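Local coordinates for Sn-glycerol-3-phosphate ABC transporter substrate-binding protein UspB (Mycobacterium tuberculosis, PDB 4MFI) that binds glycerophosphocholine as the substrate-binding protein of an ABC transporter and probably delivers it to the membrane-embedded components for uptake, at residues Q83-A88 / S111-A116; P95-L100 / V321-F326; H198-A203 / N243-K248; N255-E260 / A269-G274. All coordinates share one frame; numbering follows the deposited sequence.

Interaction 1 of 4, residues Q83-A88 / S111-A116; sequences QKFNAA and SGVLTA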
# COMPACT_ATOMS: atom_id res chain seq x y z
N GLN A 83 18.20 2.49 -2.85
CA GLN A 83 19.65 2.31 -2.88
C GLN A 83 20.36 3.45 -3.60
O GLN A 83 21.43 3.89 -3.18
CB GLN A 83 20.05 0.97 -3.49
CG GLN A 83 19.54 -0.25 -2.72
CD GLN A 83 19.95 -0.25 -1.25
OE1 GLN A 83 20.91 0.39 -0.84
NE2 GLN A 83 19.21 -1.00 -0.44
N LYS A 84 19.76 3.94 -4.68
CA LYS A 84 20.35 5.05 -5.41
C LYS A 84 20.38 6.29 -4.51
O LYS A 84 21.39 7.01 -4.46
CB LYS A 84 19.59 5.32 -6.70
CG LYS A 84 20.28 6.30 -7.64
CD LYS A 84 19.38 6.62 -8.83
CE LYS A 84 19.99 7.67 -9.75
NZ LYS A 84 21.23 7.17 -10.40
N PHE A 85 19.29 6.52 -3.78
CA PHE A 85 19.23 7.62 -2.83
C PHE A 85 20.28 7.46 -1.73
O PHE A 85 21.01 8.39 -1.41
CB PHE A 85 17.82 7.72 -2.23
CG PHE A 85 17.62 8.88 -1.29
CD1 PHE A 85 18.08 10.15 -1.61
CD2 PHE A 85 16.94 8.71 -0.09
CE1 PHE A 85 17.88 11.22 -0.74
CE2 PHE A 85 16.73 9.76 0.78
CZ PHE A 85 17.21 11.03 0.46
N ASN A 86 20.37 6.26 -1.15
CA ASN A 86 21.35 6.00 -0.11
C ASN A 86 22.77 6.37 -0.56
O ASN A 86 23.52 7.02 0.18
CB ASN A 86 21.30 4.53 0.30
CG ASN A 86 22.03 4.28 1.59
OD1 ASN A 86 21.81 4.97 2.59
ND2 ASN A 86 22.93 3.30 1.58
N ALA A 87 23.13 5.97 -1.78
CA ALA A 87 24.46 6.24 -2.28
C ALA A 87 24.70 7.73 -2.51
O ALA A 87 25.81 8.23 -2.31
CB ALA A 87 24.72 5.47 -3.56
N ALA A 88 23.65 8.44 -2.93
CA ALA A 88 23.78 9.86 -3.24
C ALA A 88 23.98 10.69 -1.97
O ALA A 88 24.50 11.81 -2.03
CB ALA A 88 22.56 10.34 -4.01
N SER A 111 16.89 8.33 10.00
CA SER A 111 18.32 8.63 9.84
C SER A 111 18.61 10.13 9.74
O SER A 111 19.77 10.55 9.74
CB SER A 111 18.91 7.89 8.64
OG SER A 111 18.46 8.43 7.41
N GLY A 112 17.55 10.94 9.66
CA GLY A 112 17.69 12.39 9.67
C GLY A 112 17.93 13.01 8.30
O GLY A 112 18.28 14.19 8.21
N VAL A 113 17.72 12.23 7.24
CA VAL A 113 18.02 12.72 5.89
C VAL A 113 16.81 13.22 5.09
O VAL A 113 16.95 13.58 3.92
CB VAL A 113 18.80 11.68 5.05
CG1 VAL A 113 20.06 11.24 5.78
CG2 VAL A 113 17.91 10.47 4.71
N LEU A 114 15.63 13.25 5.71
CA LEU A 114 14.44 13.80 5.08
C LEU A 114 13.93 15.06 5.80
O LEU A 114 14.06 15.19 7.02
CB LEU A 114 13.31 12.78 5.04
CG LEU A 114 13.55 11.47 4.29
CD1 LEU A 114 12.28 10.64 4.33
CD2 LEU A 114 14.01 11.70 2.87
N THR A 115 13.33 15.96 5.04
CA THR A 115 12.75 17.17 5.60
C THR A 115 11.38 16.89 6.21
O THR A 115 10.52 16.30 5.56
CB THR A 115 12.56 18.23 4.49
OG1 THR A 115 13.82 18.47 3.84
CG2 THR A 115 12.03 19.54 5.07
N ALA A 116 11.18 17.31 7.46
CA ALA A 116 9.84 17.34 8.04
C ALA A 116 9.07 18.46 7.34
O ALA A 116 9.53 19.60 7.31
CB ALA A 116 9.90 17.57 9.54

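Interaction 2 of 4, residues P95-L100 / V321-F326; sequences PDVVLL and VNALKF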
# COMPACT_ATOMS: atom_id res chain seq x y z
N PRO A 95 18.59 13.91 -4.97
CA PRO A 95 17.39 14.41 -5.66
C PRO A 95 16.77 15.56 -4.88
O PRO A 95 17.03 15.70 -3.68
CB PRO A 95 16.45 13.21 -5.64
CG PRO A 95 16.91 12.38 -4.46
CD PRO A 95 18.41 12.54 -4.46
N ASP A 96 15.96 16.37 -5.54
CA ASP A 96 15.12 17.34 -4.85
C ASP A 96 13.83 16.70 -4.36
O ASP A 96 13.29 17.07 -3.32
CB ASP A 96 14.79 18.52 -5.76
CG ASP A 96 16.01 19.33 -6.11
OD1 ASP A 96 16.35 20.25 -5.34
OD2 ASP A 96 16.65 19.02 -7.14
N VAL A 97 13.35 15.74 -5.15
CA VAL A 97 12.10 15.03 -4.86
C VAL A 97 12.37 13.56 -5.11
O VAL A 97 12.87 13.19 -6.18
CB VAL A 97 10.95 15.51 -5.78
CG1 VAL A 97 9.69 14.69 -5.55
CG2 VAL A 97 10.68 17.00 -5.56
N VAL A 98 12.08 12.71 -4.13
CA VAL A 98 12.38 11.29 -4.25
C VAL A 98 11.19 10.42 -3.86
O VAL A 98 10.49 10.69 -2.88
CB VAL A 98 13.66 10.89 -3.44
CG1 VAL A 98 13.48 11.16 -1.95
CG2 VAL A 98 14.04 9.44 -3.70
N LEU A 99 10.95 9.38 -4.66
CA LEU A 99 9.84 8.46 -4.44
C LEU A 99 10.25 7.35 -3.46
O LEU A 99 11.11 6.52 -3.78
CB LEU A 99 9.41 7.86 -5.78
CG LEU A 99 8.19 6.94 -5.78
CD1 LEU A 99 6.96 7.72 -5.35
CD2 LEU A 99 7.98 6.35 -7.17
N LEU A 100 9.64 7.33 -2.28
CA LEU A 100 9.98 6.37 -1.23
C LEU A 100 8.76 5.55 -0.83
O LEU A 100 7.68 6.11 -0.62
CB LEU A 100 10.55 7.09 -0.01
CG LEU A 100 11.85 7.87 -0.24
CD1 LEU A 100 12.26 8.62 1.02
CD2 LEU A 100 12.96 6.92 -0.68
N VAL A 321 11.59 24.66 -0.83
CA VAL A 321 10.34 25.31 -1.19
C VAL A 321 9.93 24.90 -2.61
O VAL A 321 8.78 24.54 -2.84
CB VAL A 321 10.46 26.83 -1.07
CG1 VAL A 321 9.24 27.52 -1.68
CG2 VAL A 321 10.61 27.21 0.39
N ASN A 322 10.86 24.95 -3.55
CA ASN A 322 10.53 24.59 -4.93
C ASN A 322 10.13 23.12 -5.07
O ASN A 322 9.22 22.78 -5.82
CB ASN A 322 11.69 24.92 -5.88
CG ASN A 322 11.92 26.40 -6.01
OD1 ASN A 322 11.00 27.21 -5.80
ND2 ASN A 322 13.14 26.79 -6.36
N ALA A 323 10.82 22.27 -4.32
CA ALA A 323 10.51 20.85 -4.32
C ALA A 323 9.08 20.61 -3.82
O ALA A 323 8.34 19.80 -4.40
CB ALA A 323 11.51 20.09 -3.47
N LEU A 324 8.67 21.31 -2.77
CA LEU A 324 7.32 21.16 -2.26
C LEU A 324 6.27 21.72 -3.22
O LEU A 324 5.19 21.15 -3.36
CB LEU A 324 7.15 21.77 -0.86
CG LEU A 324 5.73 21.56 -0.31
CD1 LEU A 324 5.43 20.06 -0.14
CD2 LEU A 324 5.49 22.29 0.99
N LYS A 325 6.58 22.83 -3.88
CA LYS A 325 5.68 23.36 -4.90
C LYS A 325 5.40 22.29 -5.96
O LYS A 325 4.25 22.10 -6.39
CB LYS A 325 6.27 24.60 -5.57
CG LYS A 325 6.27 25.83 -4.69
CD LYS A 325 7.04 26.97 -5.35
CE LYS A 325 6.99 28.24 -4.52
NZ LYS A 325 7.85 29.30 -5.10
N PHE A 326 6.44 21.57 -6.36
CA PHE A 326 6.28 20.49 -7.32
C PHE A 326 5.42 19.36 -6.76
O PHE A 326 4.46 18.92 -7.40
CB PHE A 326 7.63 19.93 -7.77
CG PHE A 326 7.52 18.78 -8.73
CD1 PHE A 326 7.17 19.00 -10.06
CD2 PHE A 326 7.72 17.48 -8.29
CE1 PHE A 326 7.06 17.95 -10.94
CE2 PHE A 326 7.61 16.41 -9.17
CZ PHE A 326 7.28 16.65 -10.50

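Interaction 3 of 4, residues H198-A203 / N243-K248; sequences HGWANA and NSIHGK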
# COMPACT_ATOMS: atom_id res chain seq x y z
N HIS A 198 -10.44 -19.71 -2.33
CA HIS A 198 -9.74 -18.48 -1.96
C HIS A 198 -8.26 -18.70 -2.11
O HIS A 198 -7.75 -19.76 -1.76
CB HIS A 198 -10.07 -18.10 -0.50
CG HIS A 198 -9.68 -16.70 -0.15
ND1 HIS A 198 -10.34 -15.59 -0.66
CD2 HIS A 198 -8.71 -16.21 0.66
CE1 HIS A 198 -9.79 -14.49 -0.17
NE2 HIS A 198 -8.80 -14.84 0.63
N GLY A 199 -7.56 -17.70 -2.63
CA GLY A 199 -6.11 -17.72 -2.64
C GLY A 199 -5.56 -16.63 -1.75
O GLY A 199 -6.03 -15.49 -1.80
N TRP A 200 -4.58 -16.99 -0.93
CA TRP A 200 -3.80 -16.04 -0.14
C TRP A 200 -2.51 -15.75 -0.87
O TRP A 200 -1.89 -16.65 -1.43
CB TRP A 200 -3.46 -16.64 1.23
CG TRP A 200 -4.63 -16.84 2.14
CD1 TRP A 200 -5.25 -18.02 2.44
CD2 TRP A 200 -5.31 -15.83 2.90
NE1 TRP A 200 -6.28 -17.81 3.32
CE2 TRP A 200 -6.33 -16.47 3.63
CE3 TRP A 200 -5.16 -14.44 3.02
CZ2 TRP A 200 -7.20 -15.77 4.46
CZ3 TRP A 200 -6.02 -13.75 3.86
CH2 TRP A 200 -7.03 -14.42 4.56
N ALA A 201 -2.06 -14.50 -0.82
CA ALA A 201 -0.78 -14.14 -1.42
C ALA A 201 0.37 -14.93 -0.79
O ALA A 201 0.27 -15.38 0.36
CB ALA A 201 -0.52 -12.66 -1.24
N ASN A 202 1.46 -15.08 -1.54
CA ASN A 202 2.67 -15.71 -1.01
C ASN A 202 3.53 -14.70 -0.26
O ASN A 202 3.07 -13.61 0.07
CB ASN A 202 3.45 -16.44 -2.11
CG ASN A 202 4.08 -15.50 -3.13
OD1 ASN A 202 4.12 -14.27 -2.95
ND2 ASN A 202 4.61 -16.07 -4.19
N ALA A 203 4.78 -15.06 0.01
CA ALA A 203 5.63 -14.22 0.86
C ALA A 203 5.95 -12.85 0.27
O ALA A 203 6.51 -11.99 0.95
CB ALA A 203 6.91 -14.95 1.23
N ASN A 243 -6.25 -22.45 9.27
CA ASN A 243 -7.36 -23.37 9.11
C ASN A 243 -8.02 -23.24 7.74
O ASN A 243 -8.52 -24.21 7.20
CB ASN A 243 -8.40 -23.19 10.21
CG ASN A 243 -7.90 -23.64 11.56
OD1 ASN A 243 -6.94 -24.41 11.65
ND2 ASN A 243 -8.55 -23.19 12.62
N SER A 244 -8.03 -22.04 7.18
CA SER A 244 -8.61 -21.86 5.86
C SER A 244 -7.88 -22.73 4.83
O SER A 244 -8.49 -23.27 3.90
CB SER A 244 -8.62 -20.39 5.43
OG SER A 244 -7.33 -19.92 5.09
N ILE A 245 -6.57 -22.89 5.03
CA ILE A 245 -5.73 -23.61 4.09
C ILE A 245 -5.65 -25.10 4.41
O ILE A 245 -5.65 -25.93 3.51
CB ILE A 245 -4.30 -23.01 4.07
CG1 ILE A 245 -4.34 -21.56 3.57
CG2 ILE A 245 -3.36 -23.85 3.23
CD1 ILE A 245 -3.07 -20.75 3.92
N HIS A 246 -5.61 -25.42 5.69
CA HIS A 246 -5.38 -26.79 6.10
C HIS A 246 -6.66 -27.46 6.58
O HIS A 246 -7.23 -28.29 5.86
CB HIS A 246 -4.21 -26.86 7.08
CG HIS A 246 -2.93 -26.35 6.48
ND1 HIS A 246 -2.20 -27.09 5.57
CD2 HIS A 246 -2.30 -25.16 6.59
CE1 HIS A 246 -1.15 -26.38 5.18
NE2 HIS A 246 -1.20 -25.20 5.78
N GLY A 247 -7.15 -27.07 7.75
CA GLY A 247 -8.29 -27.74 8.38
C GLY A 247 -9.54 -27.83 7.53
O GLY A 247 -10.07 -28.92 7.30
N LYS A 248 -10.04 -26.69 7.08
CA LYS A 248 -11.19 -26.66 6.18
C LYS A 248 -10.72 -26.84 4.74
O LYS A 248 -11.33 -27.59 3.95
CB LYS A 248 -11.95 -25.36 6.36
CG LYS A 248 -12.29 -25.08 7.83
CD LYS A 248 -13.19 -23.87 8.00
CE LYS A 248 -14.58 -24.11 7.42
NZ LYS A 248 -15.59 -23.16 7.98

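Interaction 4 of 4, residues N255-E260 / A269-G274; sequences NDIANE and AVASTG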
# COMPACT_ATOMS: atom_id res chain seq x y z
N ASN A 255 0.91 -18.33 -5.95
CA ASN A 255 2.14 -17.66 -6.36
C ASN A 255 1.85 -16.32 -7.03
O ASN A 255 2.20 -15.26 -6.51
CB ASN A 255 2.99 -18.54 -7.27
CG ASN A 255 4.23 -17.83 -7.78
OD1 ASN A 255 4.72 -16.89 -7.17
ND2 ASN A 255 4.73 -18.29 -8.93
N ASP A 256 1.21 -16.37 -8.20
CA ASP A 256 0.83 -15.14 -8.91
C ASP A 256 -0.65 -14.96 -8.69
O ASP A 256 -1.48 -15.39 -9.50
CB ASP A 256 1.16 -15.24 -10.40
CG ASP A 256 0.95 -13.91 -11.14
OD1 ASP A 256 0.13 -13.08 -10.69
OD2 ASP A 256 1.58 -13.72 -12.20
N ILE A 257 -0.99 -14.30 -7.58
CA ILE A 257 -2.37 -14.28 -7.12
C ILE A 257 -3.35 -13.62 -8.10
O ILE A 257 -4.45 -14.14 -8.32
CB ILE A 257 -2.48 -13.67 -5.70
CG1 ILE A 257 -3.86 -13.94 -5.10
CG2 ILE A 257 -2.13 -12.18 -5.69
CD1 ILE A 257 -3.93 -13.63 -3.63
N ALA A 258 -2.95 -12.50 -8.71
CA ALA A 258 -3.82 -11.81 -9.65
C ALA A 258 -4.10 -12.70 -10.85
O ALA A 258 -5.24 -12.81 -11.31
CB ALA A 258 -3.20 -10.51 -10.09
N ASN A 259 -3.05 -13.33 -11.35
CA ASN A 259 -3.19 -14.25 -12.46
C ASN A 259 -3.98 -15.52 -12.13
O ASN A 259 -4.76 -16.01 -12.94
CB ASN A 259 -1.80 -14.59 -12.99
CG ASN A 259 -1.84 -15.12 -14.38
OD1 ASN A 259 -2.12 -14.39 -15.33
ND2 ASN A 259 -1.57 -16.40 -14.51
N GLU A 260 -3.77 -16.07 -10.93
CA GLU A 260 -4.54 -17.25 -10.53
C GLU A 260 -6.02 -16.93 -10.40
O GLU A 260 -6.87 -17.77 -10.71
CB GLU A 260 -3.98 -17.86 -9.24
CG GLU A 260 -2.67 -18.61 -9.45
CD GLU A 260 -2.24 -19.40 -8.24
OE1 GLU A 260 -3.11 -19.75 -7.41
OE2 GLU A 260 -1.03 -19.68 -8.12
N ALA A 269 -9.90 -13.75 -3.98
CA ALA A 269 -8.55 -13.41 -3.54
C ALA A 269 -8.52 -11.99 -3.05
O ALA A 269 -9.23 -11.14 -3.58
CB ALA A 269 -7.56 -13.57 -4.69
N VAL A 270 -7.69 -11.73 -2.05
CA VAL A 270 -7.33 -10.36 -1.69
C VAL A 270 -6.02 -10.02 -2.39
O VAL A 270 -4.99 -10.66 -2.18
CB VAL A 270 -7.21 -10.17 -0.17
CG1 VAL A 270 -6.69 -8.77 0.16
CG2 VAL A 270 -8.55 -10.41 0.50
N ALA A 271 -6.08 -9.01 -3.25
CA ALA A 271 -4.93 -8.58 -4.01
C ALA A 271 -4.95 -7.06 -4.10
O ALA A 271 -5.90 -6.43 -3.65
CB ALA A 271 -4.92 -9.21 -5.40
N SER A 272 -3.92 -6.47 -4.68
CA SER A 272 -3.87 -5.02 -4.76
C SER A 272 -4.91 -4.44 -5.70
O SER A 272 -5.28 -5.06 -6.71
CB SER A 272 -2.49 -4.56 -5.21
OG SER A 272 -2.38 -3.15 -5.21
N THR A 273 -5.37 -3.23 -5.39
CA THR A 273 -6.12 -2.42 -6.34
C THR A 273 -5.31 -2.22 -7.62
O THR A 273 -5.87 -2.00 -8.70
CB THR A 273 -6.50 -1.05 -5.74
OG1 THR A 273 -5.35 -0.45 -5.15
CG2 THR A 273 -7.57 -1.21 -4.68
N GLY A 274 -3.98 -2.30 -7.51
CA GLY A 274 -3.10 -2.15 -8.66
C GLY A 274 -3.25 -3.26 -9.68
O GLY A 274 -2.80 -3.13 -10.82

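Interaction 1 of 4, residues Q83-A88 / S111-A116
F85 of helix 78-88 carries this contact, laying one corner of its ring against V113 and L114 in the loop after helix 104-110. Along the helix, Q83 comes first, its side chain leaning on W104. K84 turns to the far side, where its ammonium end makes a cation-pi contact with W42. F85 then points at the loop. With CG anti to the backbone N (chi1 -177°), the ring extends straight out from the helix, and its CE2-CZ side arrives first. F85 CE2 lies 3.9 Å from L114 CD2, and F85 CZ is 4.1 Å from the same methyl. V113 adds a second methyl, its CG2 standing 4.2 Å from F85 CE2. Both methyls approach the ring obliquely, and the side chains of F85 and V113 run past each other in opposite directions. N86, next in the helix, touches F108 instead. F108 also meets the F85 ring edge-to-face and touches V113 and L114, while P95 and P312 also touch the ring. The loop reaches this place through G112, whose positive phi belongs to a Schellman motif ending helix 104-110; beyond it V113 is hydrogen-bonded through its backbone to A313 and T115 to I311. No hydrogen bond crosses between the two segments: an aromatic corner meets two branched aliphatic residues, so the attraction is hydrophobic and dispersive, with little directional demand on the ring.

Interaction 2 of 4, residues P95-L100 / V321-F326
Helix 317-330 covers one face of the mixed sheet at strand 97-101, as in the alpha/beta lobes of periplasmic-type binding proteins, and V97 meets A323 and F326 there. The strand begins at V97, and just ahead of it D96 is the residue whose CA comes nearest the helix, 5.8 Å from the CA of A323. The small side chain of A323 is consistent with so close an approach. Its CB sits 3.5 Å from D96 O and 3.8 Å from V97 CG2, fitting against the bend where loop becomes strand. V97 directs this methyl at the helix: CG1 is anti to the backbone N (chi1 176°), which leaves CG2 beside that nitrogen and facing A323. V97 CG2 also lies 3.8 Å from A323 O. One turn further along the helix, F326 reaches back to the strand with CG anti to its own backbone N, and its CD2 stops 4.1 Å from V97 CG2, the methyl lying oblique to the ring. F60 meets the same ring edge-to-face, and F41 meets it with the planes at about 60°, while L309 of the neighbouring strand touches V97. The carboxylate of D96 is engaged on another side, its OD2 with K33 NZ and D40 N and its OD1 with R319 NE. D96 O, by contrast, is buried under A323 CB without a polar partner in the model. No hydrogen bond crosses; methyls, a ring and backbone carbonyls make the contact, and its polar cost is one carbonyl oxygen covered by a methyl group, beside a carboxylate whose charge is probably balanced by K33 and R319.

Interaction 3 of 4, residues H198-A203 / N243-K248
W200 on strand 198-201 and I245 at the end of helix 232-245 bring the two backbones closest, with their CA atoms 8.9 Å apart, a gap that side chains span. The indole of W200 crosses most of it. CG is anti to the carbonyl carbon (chi1 -68°), and the second torsion (chi2 104°) then turns the pyrrole edge toward the last helical turn. There W200 NE1 donates to S244 OG over 2.9 Å, with an N-H...O angle of 150°. The oxygen lies near the ring edge but is tilted out of the indole plane, so the bond is short though not straight. S244 OG has a second partner in Y241 O, one turn back in the helix; the hydroxyl thus accepts from the indole while bonded to its own helix. Beside the polar link, I245 crosses the indole obliquely, and its CD1 and CG1 each lie 3.8 Å from W200 CD1. Both rest against the carbon next to NE1. H198 CD2, two residues earlier in the strand, lies over one face of the indole, 3.8 Å above the plane and toward the rim, while Y241 meets the ring edge-to-face. A251, in the strand paired in parallel with 198-201, touches W200, S244 and I245 alike. Tryptophan offers one polar hydrogen on an otherwise apolar surface, and both characters are used: the single directional bond satisfies the buried N-H and restrains the turn of the indole about its chi1 and chi2 bonds, while I245 and H198 add non-directional packing.

Interaction 4 of 4, residues N255-E260 / A269-G274
I257 fills the close-packed part of this contact, pressing its whole side chain onto strand 268-272 at A269, V270 and A271. CG1 and CD1 of I257 both meet A269 CB, at 3.7 and 3.8 Å; I257 CD1 also approaches V270 O, at 3.5 Å, and I257 CG2 faces A271 CB at 4.1 Å. With chi1 (-167°) and chi2 (168°) both extended, CD1 comes to lie over the backbone between the two alanines. Their small CB atoms both point at the helix and let it come close, whereas V270 faces the other way, onto P155 and T209. The strand beneath I257 is paired antiparallel with 144-160, A269 hydrogen-bonding to Y158 and A271 to L156 through the backbone; helix 257-262 packs on strand 268-272 of the mixed sheet and leads by a short connection into the strand it covers. On the loose side the contact thins out quickly: A258 is turned aside and makes no close contact with the strand, and D256, N259 and N255 are exposed. Two polar bonds there tie the helix start together. D256 is the N-cap, its OD1 accepting from N259 N at 3.3 Å with the donor well above the carboxylate plane. N255 N donates to E260 OE2 at 3.2 Å, again from above the carboxylate. At the far end of the strand S272 OG accepts from G274 N (2.9 Å, 160°), an ST turn through which the chain leaves the sheet.

How the interactions relate
All four contacts are buried, but they form two groups on opposite sides of the chain's centre. Interactions 1 and 2 share a neighbourhood: helix 78-88 leads into strand 97-101, F85 CD1 packs 3.7 Å from P95 CD, and L114 CD1 lies 3.9 Å from L100 CD1. Interactions 3 and 4 also touch, I257 CD1 lying 3.4 Å from G199 O, so this isoleucine serves two strands. Between the groups, interactions 2 and 3 are centred about 42 Å apart, although interactions 2 and 4 reach the same mixed sheet. Interactions 1, 2 and 4 have no hydrogen bond between their segments, whereas interaction 3 adds an indole hydrogen bond; interaction 4 borders an exposed, polar helix start.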